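Local coordinates for phenylalanine ammonia-lyase (Rhodosporidium toruloides, PDB 1Y2M), which catalyses the non-oxidative deamination of L-phenylalanine and L-tyrosine to trans-cinnamic acid and p-coumaric acid, the committed step of phenylpropanoid pathways, at residues B[137-142]-B[218-223]; B[160-165]-B[200-205]; B[524-529]-B[693-698]; B[546-551]-B[631-636]; B[579-584]-B[598-603]. One frame throughout, in Å; residues are numbered along the deposited sequence.

Interaction 1 of 5, residues B[137-142]-B[218-223]; sequences HQLCGV and LSYIAA
The phenol ring of Y220 carries L139 on one face and meets the backbone of G141 at its edge. On the face, the methyl CD2 of L139 stands 3.6 Å from the ring centroid and only 5° off the ring normal, a CH-pi contact set over the middle of the six carbons. At the edge, near the ring plane, G141 N donates to Y220 OH over 3.0 Å with an N-H...O angle of 152°. A second flat group, the imidazole of H137, has CG of Q138 over one face near the rim, while Y465 of the second subunit turns its ring almost perpendicular to it.

The chain bends at L139, the centre of an inverse gamma turn closed by a weak bond from C140 N to Q138 O, and this turn brings G141 N up to the phenol. L139 also reaches A223 CB with CD2, at 4.0 Å. Close by, S219 OG, pledged to L215 O, lies 3.1 Å from Q138 CB. A phenylalanine in place of Y220 would keep the ring under L139 but would probably leave G141 N without its acceptor. The Q138 side chain is about 7 Å from that of E496, a cinnamate-binding residue, so this joint borders the active-site region.

The contact thus ties the end of helix 125-138, and the loop after it, to helix 215-225. Beyond Y220 come V203 and P204, the second subunit packs on L139 and C140, and helix 264-269 lies against S219 and A222.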
# COMPACT_ATOMS: atom_id res chain seq x y z
N HIS B 137 -16.00 26.45 15.13
CA HIS B 137 -16.17 25.24 14.31
C HIS B 137 -14.90 24.39 14.20
O HIS B 137 -14.98 23.19 13.89
CB HIS B 137 -16.77 25.58 12.94
CG HIS B 137 -15.78 26.09 11.92
ND1 HIS B 137 -15.43 27.43 11.84
CD2 HIS B 137 -15.15 25.47 10.91
CE1 HIS B 137 -14.57 27.59 10.85
NE2 HIS B 137 -14.39 26.42 10.26
N GLN B 138 -13.73 25.00 14.42
CA GLN B 138 -12.47 24.32 14.32
C GLN B 138 -12.01 23.63 15.61
O GLN B 138 -11.14 22.75 15.54
CB GLN B 138 -11.39 25.26 13.79
CG GLN B 138 -11.56 25.62 12.30
CD GLN B 138 -11.34 24.43 11.38
OE1 GLN B 138 -10.70 23.46 11.76
NE2 GLN B 138 -11.94 24.48 10.15
N LEU B 139 -12.65 23.97 16.73
CA LEU B 139 -12.35 23.33 18.01
C LEU B 139 -13.23 22.07 18.10
O LEU B 139 -14.09 21.94 18.96
CB LEU B 139 -12.59 24.28 19.17
CG LEU B 139 -11.75 25.56 19.16
CD1 LEU B 139 -12.26 26.58 20.24
CD2 LEU B 139 -10.26 25.20 19.37
N CYS B 140 -12.94 21.14 17.21
CA CYS B 140 -13.81 20.02 16.97
C CYS B 140 -13.16 18.67 17.07
O CYS B 140 -13.78 17.66 16.66
CB CYS B 140 -14.38 20.15 15.57
SG CYS B 140 -13.23 20.11 14.20
N GLY B 141 -11.97 18.62 17.68
CA GLY B 141 -11.20 17.37 17.78
C GLY B 141 -11.41 16.71 19.11
O GLY B 141 -11.96 17.32 20.03
N VAL B 142 -10.90 15.48 19.21
CA VAL B 142 -11.11 14.64 20.37
C VAL B 142 -9.89 14.64 21.28
O VAL B 142 -8.75 14.45 20.87
CB VAL B 142 -11.49 13.21 19.91
CG1 VAL B 142 -11.42 12.22 21.05
CG2 VAL B 142 -12.80 13.22 19.20
N LEU B 218 -4.17 24.47 14.72
CA LEU B 218 -3.82 25.87 14.85
C LEU B 218 -4.95 26.64 15.56
O LEU B 218 -4.69 27.62 16.28
CB LEU B 218 -3.54 26.51 13.50
CG LEU B 218 -2.20 26.06 12.88
CD1 LEU B 218 -2.03 26.57 11.51
CD2 LEU B 218 -1.03 26.55 13.66
N SER B 219 -6.20 26.23 15.37
CA SER B 219 -7.31 26.85 16.12
C SER B 219 -7.20 26.62 17.61
O SER B 219 -7.55 27.49 18.37
CB SER B 219 -8.68 26.38 15.61
OG SER B 219 -8.85 26.88 14.27
N TYR B 220 -6.73 25.45 18.02
CA TYR B 220 -6.50 25.20 19.44
C TYR B 220 -5.43 26.14 19.98
O TYR B 220 -5.57 26.66 21.09
CB TYR B 220 -6.19 23.74 19.75
CG TYR B 220 -7.41 22.87 19.74
CD1 TYR B 220 -8.05 22.53 20.90
CD2 TYR B 220 -7.94 22.39 18.55
CE1 TYR B 220 -9.20 21.80 20.89
CE2 TYR B 220 -9.10 21.61 18.53
CZ TYR B 220 -9.71 21.32 19.71
OH TYR B 220 -10.88 20.58 19.69
N ILE B 221 -4.37 26.38 19.20
CA ILE B 221 -3.35 27.34 19.64
C ILE B 221 -3.92 28.75 19.78
O ILE B 221 -3.72 29.42 20.81
CB ILE B 221 -2.15 27.29 18.70
CG1 ILE B 221 -1.42 25.98 18.91
CG2 ILE B 221 -1.21 28.44 18.90
CD1 ILE B 221 -0.46 25.56 17.77
N ALA B 222 -4.69 29.18 18.80
CA ALA B 222 -5.31 30.48 18.84
C ALA B 222 -6.30 30.65 19.99
O ALA B 222 -6.35 31.67 20.65
CB ALA B 222 -6.01 30.74 17.53
N ALA B 223 -7.08 29.60 20.23
CA ALA B 223 -8.02 29.61 21.35
C ALA B 223 -7.30 29.75 22.72
O ALA B 223 -7.80 30.40 23.62
CB ALA B 223 -8.87 28.37 21.31

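Interaction 2 of 5, residues B[160-165]-B[200-205]; sequences LPLEVV and TPIVPL
L160 N donates to V203 O over 2.8 Å, with an N-H...O angle of 163°, and the leucine side chain then spreads over the same loop. Its two methyls divide the work: CD1 meets V203 CG1 at 3.7 Å, whereas CD2 meets L205 CD1 at 3.9 Å, and CG lies between them near the carbonyl oxygen of P204. An alanine at L160 would probably open a gap between V203 and L205 and leave their methyls without these partners, though the backbone bond could persist.

On the helix side, L162 and V165 receive the methyl of T200, not its hydroxyl. Chi1 of -50° sets OG1 beside the backbone N of T200 and leaves CG2 anti to it, 3.6 Å from V165 CB and 3.8 Å from L162 CD2. V165 adds a branch on each of two neighbours, CG1 on P201 CD and CG2 on V203 CG2.

What positions this first shell is partly a water molecule. It donates to L160 O and to P201 O and accepts from V203 N at 2.9 Å, so that three backbone groups of the two segments share it. P161 occupies the N-cap position of helix 162-176. On the other side, T200 and I202 are paired by backbone bonds with H234 and K232, while V203 rests on P217 and Y220 of helix 215-225, and L160 on V274 of helix 273-303.

Chemically, then, one direct backbone bond and the bridging water join the helix start to the loop through main-chain amide and carbonyl groups, and the side chains add only apolar contacts across the segments.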
# COMPACT_ATOMS: atom_id res chain seq x y z
N LEU B 160 -1.46 16.00 20.52
CA LEU B 160 -0.22 16.18 19.80
C LEU B 160 0.92 16.28 20.82
O LEU B 160 0.79 16.90 21.91
CB LEU B 160 -0.20 17.45 18.96
CG LEU B 160 -0.83 17.50 17.59
CD1 LEU B 160 -0.78 18.96 17.10
CD2 LEU B 160 -0.14 16.54 16.63
N PRO B 161 2.08 15.70 20.48
CA PRO B 161 3.22 15.86 21.35
C PRO B 161 3.55 17.33 21.65
O PRO B 161 3.47 18.18 20.75
CB PRO B 161 4.36 15.23 20.56
CG PRO B 161 3.66 14.20 19.69
CD PRO B 161 2.38 14.82 19.33
N LEU B 162 3.98 17.57 22.87
CA LEU B 162 4.25 18.94 23.32
C LEU B 162 5.31 19.59 22.37
O LEU B 162 5.21 20.77 22.00
CB LEU B 162 4.68 18.99 24.80
CG LEU B 162 3.61 18.42 25.74
CD1 LEU B 162 4.22 18.45 27.14
CD2 LEU B 162 2.34 19.19 25.65
N GLU B 163 6.34 18.83 21.99
CA GLU B 163 7.40 19.39 21.15
C GLU B 163 6.86 19.86 19.79
O GLU B 163 7.33 20.84 19.21
CB GLU B 163 8.58 18.41 20.94
CG GLU B 163 8.24 17.12 20.26
CD GLU B 163 9.44 16.20 19.96
OE1 GLU B 163 10.38 16.20 20.77
OE2 GLU B 163 9.49 15.50 18.91
N VAL B 164 5.87 19.14 19.26
CA VAL B 164 5.33 19.49 17.98
C VAL B 164 4.61 20.81 18.09
O VAL B 164 4.74 21.70 17.25
CB VAL B 164 4.40 18.38 17.48
CG1 VAL B 164 3.56 18.85 16.29
CG2 VAL B 164 5.26 17.16 17.08
N VAL B 165 3.84 20.93 19.16
CA VAL B 165 3.12 22.19 19.44
C VAL B 165 4.05 23.38 19.60
O VAL B 165 3.82 24.44 19.01
CB VAL B 165 2.14 22.07 20.63
CG1 VAL B 165 1.44 23.42 20.86
CG2 VAL B 165 1.15 20.94 20.37
N THR B 200 2.06 25.12 26.88
CA THR B 200 1.91 24.40 25.62
C THR B 200 0.46 23.92 25.51
O THR B 200 -0.02 23.14 26.35
CB THR B 200 2.85 23.18 25.49
OG1 THR B 200 4.20 23.52 25.79
CG2 THR B 200 2.81 22.66 24.07
N PRO B 201 -0.26 24.47 24.52
CA PRO B 201 -1.63 24.07 24.32
C PRO B 201 -1.80 22.58 24.14
O PRO B 201 -0.98 21.93 23.49
CB PRO B 201 -2.04 24.83 23.07
CG PRO B 201 -1.22 26.08 23.10
CD PRO B 201 0.12 25.60 23.64
N ILE B 202 -2.88 22.06 24.69
CA ILE B 202 -3.25 20.68 24.50
C ILE B 202 -4.10 20.65 23.22
O ILE B 202 -5.15 21.31 23.14
CB ILE B 202 -4.06 20.15 25.71
CG1 ILE B 202 -3.18 20.12 26.94
CG2 ILE B 202 -4.66 18.79 25.43
CD1 ILE B 202 -1.97 19.25 26.84
N VAL B 203 -3.63 19.92 22.21
CA VAL B 203 -4.24 19.98 20.90
C VAL B 203 -4.53 18.54 20.47
O VAL B 203 -3.71 17.67 20.67
CB VAL B 203 -3.21 20.62 19.91
CG1 VAL B 203 -3.75 20.70 18.48
CG2 VAL B 203 -2.73 21.99 20.39
N PRO B 204 -5.70 18.30 19.89
CA PRO B 204 -5.98 16.94 19.39
C PRO B 204 -4.94 16.46 18.37
O PRO B 204 -4.47 17.22 17.54
CB PRO B 204 -7.35 17.10 18.70
CG PRO B 204 -7.97 18.29 19.40
CD PRO B 204 -6.82 19.23 19.65
N LEU B 205 -4.68 15.16 18.38
CA LEU B 205 -3.72 14.52 17.48
C LEU B 205 -4.27 14.54 16.08
O LEU B 205 -3.55 14.75 15.09
CB LEU B 205 -3.55 13.06 17.87
CG LEU B 205 -2.57 12.23 17.03
CD1 LEU B 205 -1.21 12.85 17.02
CD2 LEU B 205 -2.49 10.86 17.58
O HOH W 1 -0.95 18.94 22.67

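Interaction 3 of 5, residues B[524-529]-B[693-698]; sequences LATHLY and SNVSKI
Helices 524-529 and 693-698 approach to 8.6 Å between their axes and run at 116° to each other, steeply crossed, with A525 and I698 bringing their CA atoms within 5.4 Å. The small A525 permits this closeness: its CB lies 3.8 Å from I698 CG2, the same methyl that also meets L528 CD2 at 3.7 Å. The other arm of I698 carries CD1 over to Y529, 4.0 Å from its CB. V695 divides its branches in the same manner, CG1 packing on T526 OG1 and CG2 3.8 Å from Y529 CG.

This is a crossing of helix 506-560, a very long helix of the PAL/histidase helical bundle, by the short helix 691-703, near the C-terminus. The tyrosine ring is held by more than V695, since its OH is hydrogen-bonded to H466. The hydroxyl of T526 is likewise engaged, by L522 O one turn back, and so meets V695 CG1 only by packing. L470 of helix 468-484 touches T526, Y529 and V695 together. On the far side of helix 693-698, S693 and S696 are hydrogen-bonded to D230 and L143 of the second subunit.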
# COMPACT_ATOMS: atom_id res chain seq x y z
N LEU B 524 17.84 -0.14 14.77
CA LEU B 524 19.25 0.24 14.76
C LEU B 524 19.88 0.06 16.17
O LEU B 524 21.07 -0.27 16.29
CB LEU B 524 19.46 1.65 14.21
CG LEU B 524 19.05 1.76 12.74
CD1 LEU B 524 19.58 3.08 12.21
CD2 LEU B 524 19.54 0.62 11.84
N ALA B 525 19.09 0.26 17.22
CA ALA B 525 19.57 -0.03 18.62
C ALA B 525 19.91 -1.53 18.72
O ALA B 525 20.89 -1.92 19.31
CB ALA B 525 18.58 0.36 19.63
N THR B 526 19.04 -2.35 18.20
CA THR B 526 19.26 -3.81 18.15
C THR B 526 20.55 -4.19 17.40
O THR B 526 21.38 -5.00 17.84
CB THR B 526 18.01 -4.47 17.52
OG1 THR B 526 16.91 -4.27 18.41
CG2 THR B 526 18.17 -5.96 17.24
N HIS B 527 20.70 -3.65 16.21
CA HIS B 527 21.89 -3.91 15.41
C HIS B 527 23.13 -3.46 16.17
O HIS B 527 24.17 -4.15 16.18
CB HIS B 527 21.71 -3.19 14.06
CG HIS B 527 22.77 -3.50 13.02
ND1 HIS B 527 22.73 -2.97 11.75
CD2 HIS B 527 23.88 -4.26 13.08
CE1 HIS B 527 23.78 -3.41 11.07
NE2 HIS B 527 24.50 -4.18 11.86
N LEU B 528 23.12 -2.26 16.72
CA LEU B 528 24.28 -1.79 17.49
C LEU B 528 24.59 -2.70 18.67
O LEU B 528 25.76 -3.06 18.88
CB LEU B 528 24.02 -0.36 17.99
CG LEU B 528 25.14 0.38 18.72
CD1 LEU B 528 26.47 0.27 17.98
CD2 LEU B 528 24.74 1.86 18.89
N TYR B 529 23.57 -3.14 19.39
CA TYR B 529 23.78 -4.11 20.48
C TYR B 529 24.54 -5.32 19.94
O TYR B 529 25.54 -5.76 20.52
CB TYR B 529 22.45 -4.52 21.10
CG TYR B 529 22.62 -5.61 22.12
CD1 TYR B 529 22.82 -5.32 23.47
CD2 TYR B 529 22.59 -6.93 21.74
CE1 TYR B 529 23.00 -6.32 24.39
CE2 TYR B 529 22.80 -7.95 22.68
CZ TYR B 529 23.00 -7.64 23.98
OH TYR B 529 23.18 -8.68 24.89
N SER B 693 16.56 -5.04 28.28
CA SER B 693 16.89 -3.92 29.16
C SER B 693 18.10 -3.18 28.64
O SER B 693 18.15 -1.96 28.67
CB SER B 693 17.12 -4.38 30.59
OG SER B 693 15.89 -4.77 31.20
N ASN B 694 19.07 -3.93 28.10
CA ASN B 694 20.29 -3.32 27.53
C ASN B 694 20.02 -2.63 26.18
O ASN B 694 20.47 -1.49 25.94
CB ASN B 694 21.44 -4.34 27.48
CG ASN B 694 21.87 -4.75 28.88
OD1 ASN B 694 21.92 -5.93 29.25
ND2 ASN B 694 22.14 -3.77 29.70
N VAL B 695 19.34 -3.31 25.27
CA VAL B 695 18.95 -2.69 24.01
C VAL B 695 18.16 -1.38 24.28
O VAL B 695 18.35 -0.33 23.62
CB VAL B 695 18.15 -3.65 23.09
CG1 VAL B 695 17.69 -2.94 21.82
CG2 VAL B 695 18.99 -4.87 22.76
N SER B 696 17.27 -1.43 25.27
CA SER B 696 16.50 -0.25 25.66
C SER B 696 17.37 0.97 25.96
O SER B 696 17.00 2.10 25.60
CB SER B 696 15.56 -0.57 26.80
OG SER B 696 14.64 -1.59 26.39
N LYS B 697 18.48 0.77 26.64
CA LYS B 697 19.38 1.86 26.95
C LYS B 697 19.97 2.47 25.69
O LYS B 697 20.13 3.70 25.63
CB LYS B 697 20.50 1.37 27.86
CG LYS B 697 20.00 1.13 29.25
CD LYS B 697 21.06 0.67 30.21
CE LYS B 697 20.48 0.66 31.65
NZ LYS B 697 19.67 1.88 31.96
N ILE B 698 20.23 1.66 24.67
CA ILE B 698 20.74 2.16 23.38
C ILE B 698 19.65 2.98 22.68
O ILE B 698 19.87 4.09 22.20
CB ILE B 698 21.29 1.04 22.51
CG1 ILE B 698 22.40 0.28 23.28
CG2 ILE B 698 21.81 1.59 21.21
CD1 ILE B 698 23.05 -0.86 22.54

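Interaction 4 of 5, residues B[546-551]-B[631-636]; sequences KQFGPA and ESAISL
S632 OG lies in plane at the edge of the F548 ring, 3.9 Å from F548 CE1, and also lies near A551 CB. No hydrogen bond crosses between the helices, so the contact depends on shape. One turn on from S632, and joined to it by the backbone bond from L636 N to S632 O, comes L636, the chief apolar partner of this ring. Its CG is anti to the backbone N (chi1 -179°). Chi2 of 53° then places CD1 of L636 beside the amide of Q547, 3.6 Å from Q547 NE2, while the other methyl, CD2, is 3.6 Å from F548 CD1. L636 CD1 thus touches the Q547 amide group obliquely at the exposed margin, whereas F548 is buried.

At the far end of the phenylalanine, CZ comes 3.5 Å from A633 CB. The ring is therefore edged by a serine hydroxyl, touched obliquely by an alanine and a leucine, and further enclosed by its own helix and by helix 593-611: F544 meets it ring to ring, and W597 approaches edge-to-face. A633 and I634 also lie on W597.

Within 546-551 the helix is kinked at P550, whose nitrogen makes no bond to the turn before, and A551 N bonds only weakly to Q547 O. The two segments run nearly antiparallel, at 162°, with their axes 10.7 Å apart. The pattern is that of antiparallel helices in a bundle, here helices 506-560 and 619-646 with helix 593-611 packing against F548, A633 and I634, probably part of the additional helical domain that eukaryotic phenylalanine ammonia-lyases have beyond histidase.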
# COMPACT_ATOMS: atom_id res chain seq x y z
N LYS B 546 46.60 -15.34 18.01
CA LYS B 546 47.98 -14.90 18.31
C LYS B 546 48.73 -15.97 19.03
O LYS B 546 49.94 -16.15 18.82
CB LYS B 546 48.00 -13.68 19.24
CG LYS B 546 47.70 -12.36 18.64
CD LYS B 546 47.72 -11.32 19.76
CE LYS B 546 47.54 -9.90 19.20
NZ LYS B 546 47.21 -8.92 20.30
N GLN B 547 48.05 -16.62 19.96
CA GLN B 547 48.70 -17.65 20.76
C GLN B 547 48.65 -19.02 20.12
O GLN B 547 49.56 -19.82 20.28
CB GLN B 547 48.02 -17.73 22.10
CG GLN B 547 48.47 -16.62 23.01
CD GLN B 547 48.24 -16.99 24.43
OE1 GLN B 547 48.94 -17.86 25.01
NE2 GLN B 547 47.24 -16.37 25.00
N PHE B 548 47.58 -19.30 19.40
CA PHE B 548 47.44 -20.64 18.88
C PHE B 548 48.28 -20.96 17.65
O PHE B 548 48.76 -22.10 17.50
CB PHE B 548 45.99 -21.01 18.65
CG PHE B 548 45.78 -22.51 18.66
CD1 PHE B 548 46.20 -23.26 19.77
CD2 PHE B 548 45.26 -23.13 17.59
CE1 PHE B 548 46.06 -24.63 19.78
CE2 PHE B 548 45.11 -24.49 17.58
CZ PHE B 548 45.50 -25.26 18.67
N GLY B 549 48.49 -19.96 16.78
CA GLY B 549 49.44 -20.13 15.66
C GLY B 549 50.78 -20.75 16.05
O GLY B 549 51.20 -21.77 15.48
N PRO B 550 51.49 -20.13 16.99
CA PRO B 550 52.71 -20.70 17.53
C PRO B 550 52.57 -22.07 18.19
O PRO B 550 53.47 -22.92 18.09
CB PRO B 550 53.15 -19.64 18.56
CG PRO B 550 52.62 -18.39 18.01
CD PRO B 550 51.28 -18.75 17.48
N ALA B 551 51.46 -22.26 18.90
CA ALA B 551 51.17 -23.52 19.59
C ALA B 551 51.09 -24.70 18.60
O ALA B 551 51.58 -25.80 18.87
CB ALA B 551 49.87 -23.40 20.41
N GLU B 631 43.27 -30.58 23.08
CA GLU B 631 43.28 -30.21 24.51
C GLU B 631 43.90 -28.84 24.69
O GLU B 631 43.41 -28.00 25.47
CB GLU B 631 44.00 -31.26 25.36
CG GLU B 631 43.17 -32.50 25.54
CD GLU B 631 43.94 -33.61 26.20
OE1 GLU B 631 45.19 -33.46 26.36
OE2 GLU B 631 43.33 -34.66 26.52
N SER B 632 44.97 -28.61 23.94
CA SER B 632 45.66 -27.33 23.98
C SER B 632 44.73 -26.21 23.52
O SER B 632 44.67 -25.13 24.12
CB SER B 632 46.93 -27.40 23.13
OG SER B 632 47.55 -26.13 23.00
N ALA B 633 44.02 -26.41 22.41
CA ALA B 633 43.09 -25.40 21.91
C ALA B 633 41.92 -25.13 22.87
O ALA B 633 41.49 -23.97 23.05
CB ALA B 633 42.58 -25.77 20.55
N ILE B 634 41.42 -26.19 23.49
CA ILE B 634 40.34 -26.07 24.44
C ILE B 634 40.81 -25.22 25.66
O ILE B 634 40.15 -24.25 26.06
CB ILE B 634 39.86 -27.46 24.88
CG1 ILE B 634 39.18 -28.16 23.67
CG2 ILE B 634 38.89 -27.35 26.08
CD1 ILE B 634 39.00 -29.64 23.77
N SER B 635 41.97 -25.56 26.21
CA SER B 635 42.52 -24.78 27.32
C SER B 635 42.81 -23.37 26.94
O SER B 635 42.50 -22.46 27.69
CB SER B 635 43.82 -25.38 27.86
OG SER B 635 43.59 -26.74 28.15
N LEU B 636 43.43 -23.17 25.79
CA LEU B 636 43.75 -21.80 25.39
C LEU B 636 42.47 -20.94 25.21
O LEU B 636 42.41 -19.79 25.61
CB LEU B 636 44.56 -21.82 24.11
CG LEU B 636 45.03 -20.48 23.51
CD1 LEU B 636 45.79 -19.63 24.55
CD2 LEU B 636 45.93 -20.75 22.33

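Interaction 5 of 5, residues B[579-584]-B[598-603]; sequences KTLAKR and HDAFSF
R584 grips D599 side-on with two nitrogens, one to each carboxylate oxygen. R584 NE donates to D599 OD2 over 2.8 Å with an N-H...O angle of 166°, meeting the syn lone pair of that oxygen. NH2 of R584 meets D599 OD1 at 2.9 Å, also on the syn side but somewhat out of the carboxylate plane. The two flat groups are nearly coplanar, 29° apart. The remaining nitrogen, NH1, has Q587 OE1 as a partner, in the same chain and again in the third subunit.

The arginine chain bends at chi2 (53°), bringing CD to the edge of the F603 ring, with R584 CD 3.7 Å from F603 CD2. Over one face of that ring comes T580 CG2, a CH-pi contact offset toward the rim; the threonine hydroxyl meanwhile is hydrogen-bonded to T607 and K576 O. The other aromatic, F601, has L581 CD2 over the centre of its face, 3.9 Å from the centroid, and the same methyl reaches A600 CB.

The third subunit repeats this corner. F603 stacks on F603 of that subunit, and R584 NH1 lies close to its R584 NH1. Two like charges so near each other would probably be tolerable because each arginine has its own aspartate, so the buried salt bridge likely neutralises the guanidinium at the meeting of subunits, where it lies beside the stacked F603 rings.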
# COMPACT_ATOMS: atom_id res chain seq x y z
N LYS B 579 45.63 -24.50 6.99
CA LYS B 579 44.57 -24.24 6.06
C LYS B 579 43.39 -25.14 6.37
O LYS B 579 42.24 -24.72 6.27
CB LYS B 579 45.01 -24.47 4.64
CG LYS B 579 46.02 -23.46 4.11
CD LYS B 579 46.25 -23.48 2.58
CE LYS B 579 45.70 -24.70 1.85
NZ LYS B 579 44.25 -24.55 1.53
N THR B 580 43.68 -26.39 6.74
CA THR B 580 42.59 -27.31 7.02
C THR B 580 41.83 -26.86 8.28
O THR B 580 40.58 -26.87 8.32
CB THR B 580 43.14 -28.71 7.23
OG1 THR B 580 43.70 -29.20 5.99
CG2 THR B 580 42.05 -29.69 7.78
N LEU B 581 42.57 -26.47 9.31
CA LEU B 581 41.93 -25.99 10.53
C LEU B 581 41.07 -24.73 10.26
O LEU B 581 39.92 -24.63 10.68
CB LEU B 581 42.97 -25.70 11.59
CG LEU B 581 43.74 -26.88 12.17
CD1 LEU B 581 44.95 -26.34 12.92
CD2 LEU B 581 42.82 -27.72 13.08
N ALA B 582 41.61 -23.79 9.50
CA ALA B 582 40.88 -22.54 9.25
C ALA B 582 39.58 -22.82 8.56
O ALA B 582 38.51 -22.35 8.98
CB ALA B 582 41.72 -21.57 8.40
N LYS B 583 39.65 -23.58 7.48
CA LYS B 583 38.47 -23.81 6.67
C LYS B 583 37.42 -24.57 7.50
O LYS B 583 36.23 -24.23 7.48
CB LYS B 583 38.84 -24.56 5.41
CG LYS B 583 37.64 -24.94 4.53
CD LYS B 583 37.92 -24.83 3.01
CE LYS B 583 37.38 -23.50 2.39
NZ LYS B 583 38.27 -22.96 1.32
N ARG B 584 37.86 -25.55 8.28
CA ARG B 584 36.90 -26.35 9.05
C ARG B 584 36.27 -25.54 10.20
O ARG B 584 35.07 -25.61 10.42
CB ARG B 584 37.58 -27.61 9.62
CG ARG B 584 36.66 -28.53 10.41
CD ARG B 584 35.41 -28.91 9.62
NE ARG B 584 34.57 -29.86 10.35
CZ ARG B 584 33.40 -30.30 9.93
NH1 ARG B 584 32.88 -29.82 8.81
NH2 ARG B 584 32.71 -31.15 10.66
N HIS B 598 38.06 -31.33 18.88
CA HIS B 598 38.34 -32.68 18.48
C HIS B 598 37.96 -32.90 17.01
O HIS B 598 38.69 -33.57 16.30
CB HIS B 598 37.68 -33.68 19.43
CG HIS B 598 38.39 -33.76 20.74
ND1 HIS B 598 39.57 -34.46 20.90
CD2 HIS B 598 38.13 -33.18 21.93
CE1 HIS B 598 40.01 -34.30 22.13
NE2 HIS B 598 39.15 -33.54 22.78
N ASP B 599 36.87 -32.30 16.58
CA ASP B 599 36.51 -32.35 15.16
C ASP B 599 37.58 -31.71 14.24
O ASP B 599 38.05 -32.29 13.24
CB ASP B 599 35.13 -31.70 14.98
CG ASP B 599 34.79 -31.47 13.51
OD1 ASP B 599 34.10 -32.34 12.92
OD2 ASP B 599 35.30 -30.48 12.94
N ALA B 600 38.01 -30.52 14.62
CA ALA B 600 39.00 -29.79 13.80
C ALA B 600 40.31 -30.56 13.63
O ALA B 600 40.86 -30.69 12.52
CB ALA B 600 39.28 -28.45 14.41
N PHE B 601 40.84 -31.05 14.74
CA PHE B 601 42.07 -31.82 14.68
C PHE B 601 41.91 -33.21 14.09
O PHE B 601 42.91 -33.77 13.61
CB PHE B 601 42.82 -31.79 16.02
CG PHE B 601 43.55 -30.50 16.21
CD1 PHE B 601 44.77 -30.32 15.55
CD2 PHE B 601 43.02 -29.44 16.95
CE1 PHE B 601 45.47 -29.15 15.63
CE2 PHE B 601 43.73 -28.26 17.04
CZ PHE B 601 44.97 -28.11 16.37
N SER B 602 40.71 -33.77 14.13
CA SER B 602 40.44 -35.02 13.43
C SER B 602 40.64 -34.79 11.93
O SER B 602 41.35 -35.54 11.26
CB SER B 602 39.05 -35.53 13.70
OG SER B 602 38.84 -36.75 12.99
N PHE B 603 40.03 -33.71 11.44
CA PHE B 603 40.20 -33.33 10.05
C PHE B 603 41.69 -33.07 9.77
O PHE B 603 42.26 -33.62 8.80
CB PHE B 603 39.35 -32.10 9.75
CG PHE B 603 38.95 -31.95 8.30
CD1 PHE B 603 39.59 -32.61 7.27
CD2 PHE B 603 37.92 -31.10 7.98
CE1 PHE B 603 39.16 -32.43 5.91
CE2 PHE B 603 37.53 -30.92 6.66
CZ PHE B 603 38.16 -31.57 5.64

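Interactions 1 and 2 are adjacent and buried: Y220 CE2 of interaction 1 touches P204 CD of interaction 2 at 3.5 Å. Both mix hydrocarbon with polar bonds, interaction 1 using a backbone-to-phenol bond, interaction 2 a backbone bond and a water. Interactions 4 and 5 form a second pair, centres 13 Å apart, with F548 and F601 meeting at their rings. They lie across the chain from interactions 1 and 2, interaction 1 being about 73 Å away from each between centres. Interaction 3, nearest the chain's centre, has no hydrogen bond across its buried contact and shares helix 506-560 with the partly exposed interaction 4. A salt bridge between side chains belongs to interaction 5 alone, at a subunit junction.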